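Local coordinates for pollen-specific leucine-rich repeat extensin-like protein 1 (Arabidopsis thaliana, PDB 6TME) that probably acts in pollen cell walls, where its leucine-rich repeat domain, as in related LRX proteins, is thought to bind secreted signalling peptides, at residues N197-T202 with A218-S223; N244-C249 with S266-V271. All blocks are in the same frame, centred on the assembly; numbering follows the deposited sequence.

Interaction 1: residues N197-T202 with A218-S223; sequences NRFEST and AHNKFS. With EDO (1,2-ethanediol), chain U.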
loop_
_atom_site.group_PDB
_atom_site.type_symbol
_atom_site.label_atom_id
_atom_site.label_comp_id
_atom_site.label_asym_id
_atom_site.label_seq_id
_atom_site.Cartn_x
_atom_site.Cartn_y
_atom_site.Cartn_z
ATOM N N ASN A 197 0.149 -2.762 10.010
ATOM C CA ASN A 197 -0.412 -2.005 11.113
ATOM C C ASN A 197 -1.133 -3.017 11.998
ATOM O O ASN A 197 -0.850 -4.220 11.993
ATOM C CB ASN A 197 -1.301 -0.881 10.566
ATOM C CG ASN A 197 -0.497 0.339 10.203
ATOM O OD1 ASN A 197 -0.072 1.092 11.084
ATOM N ND2 ASN A 197 -0.222 0.508 8.910
ATOM N N ARG A 198 -2.098 -2.543 12.761
ATOM C CA ARG A 198 -2.926 -3.434 13.544
ATOM C C ARG A 198 -4.403 -3.164 13.287
ATOM O O ARG A 198 -5.230 -3.269 14.187
ATOM C CB ARG A 198 -2.574 -3.316 15.022
ATOM C CG ARG A 198 -1.197 -3.859 15.340
ATOM C CD ARG A 198 -1.201 -5.404 15.249
ATOM N NE ARG A 198 -1.453 -6.023 16.556
ATOM C CZ ARG A 198 -1.321 -7.319 16.834
ATOM N NH1 ARG A 198 -0.948 -8.176 15.894
ATOM N NH2 ARG A 198 -1.565 -7.755 18.061
ATOM N N PHE A 199 -4.758 -2.824 12.050
ATOM C CA PHE A 199 -6.165 -2.696 11.688
ATOM C C PHE A 199 -6.902 -4.022 11.853
ATOM O O PHE A 199 -6.337 -5.107 11.668
ATOM C CB PHE A 199 -6.309 -2.210 10.249
ATOM C CG PHE A 199 -5.774 -0.823 10.030
ATOM C CD1 PHE A 199 -6.266 0.245 10.774
ATOM C CD2 PHE A 199 -4.775 -0.587 9.084
ATOM C CE1 PHE A 199 -5.760 1.546 10.583
ATOM C CE2 PHE A 199 -4.267 0.698 8.890
ATOM C CZ PHE A 199 -4.757 1.769 9.638
ATOM N N GLU A 200 -8.192 -3.918 12.159
ATOM C CA GLU A 200 -9.042 -5.061 12.468
ATOM C C GLU A 200 -10.368 -4.958 11.716
ATOM O O GLU A 200 -10.633 -4.006 10.975
ATOM C CB GLU A 200 -9.292 -5.162 13.976
ATOM C CG GLU A 200 -8.221 -5.927 14.734
ATOM C CD GLU A 200 -8.723 -6.464 16.083
ATOM O OE1 GLU A 200 -9.523 -5.761 16.752
ATOM O OE2 GLU A 200 -8.336 -7.602 16.457
ATOM N N SER A 201 -11.205 -5.967 11.919
ATOM C CA SER A 201 -12.510 -6.076 11.281
ATOM C C SER A 201 -12.434 -6.067 9.762
ATOM O O SER A 201 -11.416 -6.461 9.184
ATOM C CB SER A 201 -13.451 -4.983 11.767
ATOM O OG SER A 201 -14.199 -5.480 12.857
ATOM N N THR A 202 -13.520 -5.655 9.116
ATOM C CA THR A 202 -13.766 -6.060 7.745
ATOM C C THR A 202 -13.115 -5.115 6.759
ATOM O O THR A 202 -12.761 -3.977 7.083
ATOM C CB THR A 202 -15.266 -6.145 7.430
ATOM O OG1 THR A 202 -15.901 -4.884 7.663
ATOM C CG2 THR A 202 -15.916 -7.199 8.263
ATOM N N ALA A 218 -1.745 -5.919 3.613
ATOM C CA ALA A 218 -0.954 -7.013 4.172
ATOM C C ALA A 218 -0.644 -6.794 5.653
ATOM O O ALA A 218 -0.499 -5.664 6.110
ATOM C CB ALA A 218 0.350 -7.147 3.380
ATOM N N HIS A 219 -0.547 -7.893 6.407
ATOM C CA HIS A 219 -0.048 -7.889 7.792
ATOM C C HIS A 219 -0.846 -6.947 8.695
ATOM O O HIS A 219 -0.310 -6.055 9.375
ATOM C CB HIS A 219 1.442 -7.561 7.829
ATOM C CG HIS A 219 2.274 -8.555 7.085
ATOM N ND1 HIS A 219 2.156 -9.912 7.285
ATOM C CD2 HIS A 219 3.202 -8.398 6.114
ATOM C CE1 HIS A 219 2.987 -10.545 6.480
ATOM N NE2 HIS A 219 3.624 -9.651 5.751
ATOM N N ASN A 220 -2.155 -7.155 8.687
ATOM C CA ASN A 220 -3.033 -6.539 9.670
ATOM C C ASN A 220 -3.818 -7.676 10.319
ATOM O O ASN A 220 -3.446 -8.852 10.217
ATOM C CB ASN A 220 -3.887 -5.467 8.995
ATOM C CG ASN A 220 -3.116 -4.195 8.782
ATOM O OD1 ASN A 220 -2.854 -3.459 9.746
ATOM N ND2 ASN A 220 -2.709 -3.936 7.527
ATOM N N LYS A 221 -4.929 -7.343 10.966
ATOM C CA LYS A 221 -5.849 -8.343 11.497
ATOM C C LYS A 221 -7.244 -8.122 10.930
ATOM O O LYS A 221 -8.238 -8.123 11.641
ATOM C CB LYS A 221 -5.859 -8.342 13.031
ATOM C CG LYS A 221 -4.516 -8.806 13.663
ATOM C CD LYS A 221 -4.281 -10.329 13.519
ATOM C CE LYS A 221 -4.289 -11.095 14.859
ATOM N NZ LYS A 221 -4.994 -12.445 14.806
ATOM N N PHE A 222 -7.313 -7.911 9.627
ATOM C CA PHE A 222 -8.579 -7.888 8.920
ATOM C C PHE A 222 -9.217 -9.275 8.891
ATOM O O PHE A 222 -8.533 -10.293 8.759
ATOM C CB PHE A 222 -8.374 -7.410 7.493
ATOM C CG PHE A 222 -8.070 -5.956 7.391
ATOM C CD1 PHE A 222 -9.063 -5.016 7.615
ATOM C CD2 PHE A 222 -6.789 -5.525 7.047
ATOM C CE1 PHE A 222 -8.785 -3.658 7.505
ATOM C CE2 PHE A 222 -6.504 -4.183 6.937
ATOM C CZ PHE A 222 -7.506 -3.241 7.160
ATOM N N SER A 223 -10.549 -9.301 8.957
ATOM C CA SER A 223 -11.292 -10.548 9.036
ATOM C C SER A 223 -12.514 -10.486 8.133
ATOM O O SER A 223 -12.873 -9.439 7.589
ATOM C CB SER A 223 -11.720 -10.848 10.474
ATOM O OG SER A 223 -12.565 -9.823 10.957
HETATM C C1 EDO U . 0.123 -11.790 16.361
HETATM O O1 EDO U . -0.747 -12.206 15.293
HETATM C C2 EDO U . -0.492 -12.103 17.726
HETATM O O2 EDO U . -1.456 -11.093 18.058
#
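Phe222 reaches from strand 221-223 up to Phe199 on the neighbouring strand 198-201, and tracing it outward from CB shows how one repeat stacks on the next. CB lies 3.6 Å from Ser201 O. With CG anti to its own carbonyl carbon (chi1 -72°), the ring rises beside the other strand, and CD1 brings its edge to 3.2 Å from the same Ser201 O. Beyond it, CE1 passes the carbonyl oxygen of Glu200, and the tip, CZ, ends 3.5 Å from Phe199 CB, the two side chains running alongside one another. The backbones are joined by Lys221 N to Phe199 O (2.7 Å) and Ser223 N to Ser201 O (3.0 Å). Asn220 OD1 accepts a bond from Phe199 N, though its modelled place is less sure, while its ND2 donates to Phe217 O. On the other side of the strands, the CG of Glu200 lies alongside Lys221 CB, and Arg198 NH2 makes a weak hydrogen bond to O2 of a 1,2-ethanediol, probably from the crystallisation liquor. Asn-Arg-Phe (197-199) and Asn-Lys-Phe (220-222) are equivalent in successive leucine-rich repeats; the second parallel strand, characteristic of the plant-specific class, begins right after each asparagine and includes the phenylalanine.

Interaction 2: residues N244-C249 with S266-V271; sequences NNLSGC and SSNGFV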
loop_
_atom_site.group_PDB
_atom_site.type_symbol
_atom_site.label_atom_id
_atom_site.label_comp_id
_atom_site.label_asym_id
_atom_site.label_seq_id
_atom_site.Cartn_x
_atom_site.Cartn_y
_atom_site.Cartn_z
ATOM N N ASN A 244 -3.521 -11.870 6.897
ATOM C CA ASN A 244 -4.637 -11.313 7.642
ATOM C C ASN A 244 -5.451 -12.502 8.149
ATOM O O ASN A 244 -4.979 -13.644 8.210
ATOM C CB ASN A 244 -5.450 -10.345 6.774
ATOM C CG ASN A 244 -4.827 -8.965 6.704
ATOM O OD1 ASN A 244 -4.870 -8.200 7.672
ATOM N ND2 ASN A 244 -4.238 -8.637 5.557
ATOM N N ASN A 245 -6.691 -12.236 8.535
ATOM C CA ASN A 245 -7.570 -13.294 8.996
ATOM C C ASN A 245 -8.836 -13.297 8.161
ATOM O O ASN A 245 -9.947 -13.366 8.699
ATOM C CB ASN A 245 -7.878 -13.114 10.480
ATOM C CG ASN A 245 -6.717 -13.539 11.349
ATOM O OD1 ASN A 245 -6.196 -14.660 11.211
ATOM N ND2 ASN A 245 -6.270 -12.641 12.222
ATOM N N LEU A 246 -8.671 -13.194 6.849
ATOM C CA LEU A 246 -9.798 -13.248 5.941
ATOM C C LEU A 246 -10.181 -14.710 5.662
ATOM O O LEU A 246 -9.384 -15.641 5.825
ATOM C CB LEU A 246 -9.452 -12.522 4.650
ATOM C CG LEU A 246 -9.053 -11.041 4.739
ATOM C CD1 LEU A 246 -8.448 -10.588 3.386
ATOM C CD2 LEU A 246 -10.235 -10.152 5.123
ATOM N N SER A 247 -11.412 -14.900 5.211
ATOM C CA SER A 247 -11.990 -16.235 5.078
ATOM C C SER A 247 -13.146 -16.151 4.096
ATOM O O SER A 247 -13.324 -15.145 3.397
ATOM C CB SER A 247 -12.447 -16.769 6.438
ATOM O OG SER A 247 -13.408 -15.881 7.003
ATOM N N GLY A 248 -13.941 -17.206 4.048
ATOM C CA GLY A 248 -14.941 -17.312 3.008
ATOM C C GLY A 248 -14.285 -17.710 1.692
ATOM O O GLY A 248 -13.082 -17.994 1.602
ATOM N N CYS A 249 -15.112 -17.735 0.658
ATOM C CA CYS A 249 -14.654 -18.047 -0.682
ATOM C C CYS A 249 -14.244 -16.774 -1.402
ATOM O O CYS A 249 -14.732 -15.687 -1.094
ATOM C CB CYS A 249 -15.758 -18.751 -1.474
ATOM S SG CYS A 249 -16.319 -20.301 -0.739
ATOM N N SER A 266 -2.277 -14.430 0.069
ATOM C CA SER A 266 -1.689 -15.542 0.792
ATOM C C SER A 266 -1.750 -15.325 2.304
ATOM O O SER A 266 -1.887 -14.197 2.805
ATOM C CB SER A 266 -0.240 -15.780 0.345
ATOM O OG SER A 266 0.607 -14.712 0.720
ATOM N N SER A 267 -1.655 -16.445 3.028
ATOM C CA SER A 267 -1.578 -16.447 4.487
ATOM C C SER A 267 -2.844 -15.854 5.091
ATOM O O SER A 267 -2.799 -14.961 5.942
ATOM C CB SER A 267 -0.330 -15.710 4.976
ATOM O OG SER A 267 0.803 -16.407 4.523
ATOM N N ASN A 268 -3.986 -16.335 4.603
ATOM C CA ASN A 268 -5.269 -15.999 5.189
ATOM C C ASN A 268 -5.964 -17.309 5.541
ATOM O O ASN A 268 -5.297 -18.274 5.925
ATOM C CB ASN A 268 -6.076 -15.121 4.225
ATOM C CG ASN A 268 -5.688 -13.625 4.339
ATOM O OD1 ASN A 268 -6.114 -12.939 5.256
ATOM N ND2 ASN A 268 -4.837 -13.149 3.432
ATOM N N GLY A 269 -7.286 -17.361 5.407
ATOM C CA GLY A 269 -8.033 -18.548 5.744
ATOM C C GLY A 269 -9.137 -18.765 4.733
ATOM O O GLY A 269 -10.253 -19.151 5.092
ATOM N N PHE A 270 -8.844 -18.500 3.464
ATOM C CA PHE A 270 -9.855 -18.688 2.438
ATOM C C PHE A 270 -10.159 -20.171 2.232
ATOM O O PHE A 270 -9.325 -21.046 2.478
ATOM C CB PHE A 270 -9.404 -18.051 1.136
ATOM C CG PHE A 270 -9.237 -16.567 1.220
ATOM C CD1 PHE A 270 -10.345 -15.734 1.377
ATOM C CD2 PHE A 270 -7.976 -15.996 1.133
ATOM C CE1 PHE A 270 -10.190 -14.366 1.452
ATOM C CE2 PHE A 270 -7.818 -14.625 1.208
ATOM C CZ PHE A 270 -8.921 -13.806 1.367
ATOM N N VAL A 271 -11.379 -20.441 1.786
ATOM C CA VAL A 271 -11.878 -21.783 1.558
ATOM C C VAL A 271 -12.524 -21.823 0.181
ATOM O O VAL A 271 -12.577 -20.824 -0.532
ATOM C CB VAL A 271 -12.886 -22.227 2.638
ATOM C CG1 VAL A 271 -12.204 -22.381 3.993
ATOM C CG2 VAL A 271 -14.025 -21.219 2.719
HETATM O O HOH W 1 -2.423 -14.889 8.474
#
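Asn268 extends its amide alongside Leu246 and grips the opposing backbone. Its CG stands anti to the carbonyl carbon (chi1 -84°), which carries OD1 to the N-H of Leu246 at 3.0 Å in a nearly straight bond (165°); a weak, more bent bond from Asn244 N reaches the same oxygen. ND2 turns to Phe241 O, so the amide serves both its acceptor and its donor. The leucine side chain points the same way, and its CB, CG and CD1 all pass close to OD1, CB at 3.4 Å from Asn268 OD1. Farther along the same neighbouring strand the leucine meets Phe270: CZ of the ring sits 3.6 Å from Leu246 CB and 3.8 Å from Leu246 CD1. The carbonyl carbon of Leu246 lies over one face of that ring near its rim, whereas Gly248 O approaches the edge, 3.6 Å from Phe270 CD1. Gly248 O also accepts Val271 N at 3.0 Å, from well above the carbonyl plane. Val271 sets CG2 between its own N and carbonyl carbon, and this branch packs 3.5 Å from Gly248 O. Gly248 has a positive phi (76°), a conformation that glycine adopts easily. At the opposite end, a water donates to both Asn244 O and Ser267 O, tying together two acceptors. Strand 245-247 is bounded on its other edge by strand 221-224, Phe270 packs on Ile226 and Phe294, Asn292 OD1 accepts Phe270 N from the following turn, and Cys249 is tied by a disulfide to Cys364 near the C-terminal end.

In the fold
Interactions 1 and 2 are two steps of the same solenoid, and they meet directly: Phe222 O and Asn245 N, and Phe222 N and Asn244 OD1, probably form hydrogen bonds between neighbouring strands 221-224 and 245-247. In both, which are partly buried, asparagines and a pair of large apolar side chains point to the inner side, with Asn268 less completely buried than Asn220, while the alternate positions look outward. The cores are much alike, Phe against Phe in one and Leu against Phe in the other. Their outward faces differ more: interaction 1 carries the charged Arg198, Glu200 and Lys221, whereas interaction 2 has Asn245, Ser247 and Gly269 there, none of them charged. Another protein chain touches 218-223 but neither segment of interaction 2.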